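Local coordinates for Cgl0159-like domain-containing protein (Corynebacterium glutamicum, PDB 3FOK) that is of unknown function but belongs to the Cgl0159-like family of the TIM-barrel clan and folds as a closed barrel of mainly parallel strands ringed by helices, at residues G42-V47 with G84-L89. Residues are numbered along the deposited sequence; the frame is centred on the assembly and turned at random.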
loop_
_atom_site.group_PDB
_atom_site.type_symbol
_atom_site.label_atom_id
_atom_site.label_comp_id
_atom_site.label_asym_id
_atom_site.label_seq_id
_atom_site.Cartn_x
_atom_site.Cartn_y
_atom_site.Cartn_z
ATOM N N GLY A 42 39.637 18.314 -0.554
ATOM C CA GLY A 42 38.272 18.220 -0.063
ATOM C C GLY A 42 37.172 18.642 -1.018
ATOM O O GLY A 42 36.018 18.771 -0.609
ATOM N N LYS A 43 37.515 18.860 -2.284
ATOM C CA LYS A 43 36.522 19.261 -3.276
ATOM C C LYS A 43 36.090 18.088 -4.145
ATOM O O LYS A 43 36.796 17.081 -4.250
ATOM C CB LYS A 43 37.067 20.383 -4.160
ATOM C CG LYS A 43 36.784 21.790 -3.641
ATOM C CD LYS A 43 37.444 22.051 -2.302
ATOM C CE LYS A 43 37.270 23.502 -1.878
ATOM N NZ LYS A 43 35.835 23.876 -1.716
ATOM N N LEU A 44 34.928 18.230 -4.779
ATOM C CA LEU A 44 34.385 17.173 -5.619
ATOM C C LEU A 44 33.800 17.740 -6.911
ATOM O O LEU A 44 33.108 18.757 -6.894
ATOM C CB LEU A 44 33.304 16.424 -4.829
ATOM C CG LEU A 44 32.938 14.978 -5.153
ATOM C CD1 LEU A 44 34.153 14.078 -4.969
ATOM C CD2 LEU A 44 31.813 14.536 -4.227
ATOM N N PHE A 45 34.097 17.084 -8.029
ATOM C CA PHE A 45 33.586 17.499 -9.335
ATOM C C PHE A 45 33.011 16.273 -10.028
ATOM O O PHE A 45 33.739 15.342 -10.377
ATOM C CB PHE A 45 34.703 18.125 -10.179
ATOM C CG PHE A 45 34.313 18.410 -11.610
ATOM C CD1 PHE A 45 33.011 18.779 -11.941
ATOM C CD2 PHE A 45 35.261 18.334 -12.625
ATOM C CE1 PHE A 45 32.662 19.068 -13.264
ATOM C CE2 PHE A 45 34.926 18.621 -13.942
ATOM C CZ PHE A 45 33.622 18.989 -14.263
ATOM N N ILE A 46 31.695 16.282 -10.219
ATOM C CA ILE A 46 30.997 15.160 -10.828
ATOM C C ILE A 46 30.183 15.555 -12.057
ATOM O O ILE A 46 29.482 16.569 -12.049
ATOM C CB ILE A 46 30.076 14.505 -9.779
ATOM C CG1 ILE A 46 30.941 13.828 -8.715
ATOM C CG2 ILE A 46 29.124 13.513 -10.442
ATOM C CD1 ILE A 46 30.170 13.309 -7.530
ATOM N N VAL A 47 30.283 14.750 -13.113
ATOM C CA VAL A 47 29.543 15.021 -14.336
ATOM C C VAL A 47 28.257 14.195 -14.333
ATOM O O VAL A 47 28.284 12.982 -14.129
ATOM C CB VAL A 47 30.376 14.677 -15.585
ATOM C CG1 VAL A 47 29.756 15.337 -16.801
ATOM C CG2 VAL A 47 31.815 15.141 -15.401
ATOM N N GLY A 84 40.885 16.141 -13.043
ATOM C CA GLY A 84 40.003 16.985 -12.260
ATOM C C GLY A 84 38.599 16.439 -12.071
ATOM O O GLY A 84 37.909 16.840 -11.135
ATOM N N VAL A 85 38.160 15.540 -12.948
ATOM C CA VAL A 85 36.820 14.970 -12.815
ATOM C C VAL A 85 36.862 13.758 -11.884
ATOM O O VAL A 85 37.425 12.714 -12.213
ATOM C CB VAL A 85 36.221 14.564 -14.193
ATOM C CG1 VAL A 85 36.232 15.755 -15.129
ATOM C CG2 VAL A 85 36.998 13.407 -14.794
ATOM N N ASP A 86 36.257 13.914 -10.714
ATOM C CA ASP A 86 36.241 12.862 -9.711
ATOM C C ASP A 86 35.246 11.742 -9.959
ATOM O O ASP A 86 35.441 10.627 -9.481
ATOM C CB ASP A 86 35.981 13.481 -8.338
ATOM C CG ASP A 86 37.014 14.523 -7.974
ATOM O OD1 ASP A 86 38.175 14.141 -7.709
ATOM O OD2 ASP A 86 36.665 15.721 -7.965
ATOM N N GLY A 87 34.179 12.026 -10.693
ATOM C CA GLY A 87 33.206 10.981 -10.934
ATOM C C GLY A 87 32.035 11.328 -11.828
ATOM O O GLY A 87 31.989 12.384 -12.464
ATOM N N VAL A 88 31.066 10.423 -11.850
ATOM C CA VAL A 88 29.884 10.581 -12.679
ATOM C C VAL A 88 28.597 10.205 -11.951
ATOM O O VAL A 88 28.595 9.354 -11.062
ATOM C CB VAL A 88 30.019 9.714 -13.957
ATOM C CG1 VAL A 88 30.385 8.286 -13.574
ATOM C CG2 VAL A 88 28.727 9.730 -14.749
ATOM N N LEU A 89 27.509 10.868 -12.331
ATOM C CA LEU A 89 26.191 10.609 -11.764
ATOM C C LEU A 89 25.321 10.062 -12.878
ATOM O O LEU A 89 25.161 10.702 -13.915
ATOM C CB LEU A 89 25.556 11.894 -11.223
ATOM C CG LEU A 89 24.019 11.907 -11.173
ATOM C CD1 LEU A 89 23.506 10.724 -10.364
ATOM C CD2 LEU A 89 23.538 13.217 -10.575
#
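Two neighbouring parallel strands of the TIM barrel, 44-48 and 87-90, meet here. Helix 69-81 links them in a beta-alpha-beta unit. The pairing is regular at its C-terminal end. Val47 N donates to Gly87 O at 3.0 Å, and Leu89 N donates to Val47 O at 2.9 Å. Both bonds are nearly straight at hydrogen, but each donor sits above the carbonyl plane of its acceptor. Val47 thus grips the second strand through its N-H and its carbonyl, as a residue does in parallel pairing.

At the N-terminal end, Phe45 O receives two N-H groups. Asp86 N lies 2.9 Å from Phe45 O, in the carbonyl plane, while the bond from Gly87 N is weak. Asp86 also reaches back with its side chain. With CG beside its own backbone N (chi1 -58°), Asp86 brings its OD2 to 2.9 Å from Phe45 N, in a bent bond; the exact place of OD2 is less certain. The other carboxylate oxygen, OD1, forms a salt bridge with Arg35. Leu44 CD1 packs against Asp86 CB.

On the helix side, Phe45 has CG anti to the backbone N. Its ring and Val85 lie side by side, and ring atom CE2 meets Val85 CG1. Gly84 O lies in the ring plane at the edge, 3.4 Å from Phe45 CD2. Helix 284-295 packs on both side chains. On the barrel interior, Ile46 CG2 reaches Leu89 CB at 4.0 Å, and both side chains touch Val110 of the next strand. Gly87 brings no side chain beside Ile46 CG1.

The buried Asp86 carboxylate therefore ties Phe45 N to Arg35, whose positive charge probably helps keep it ionised.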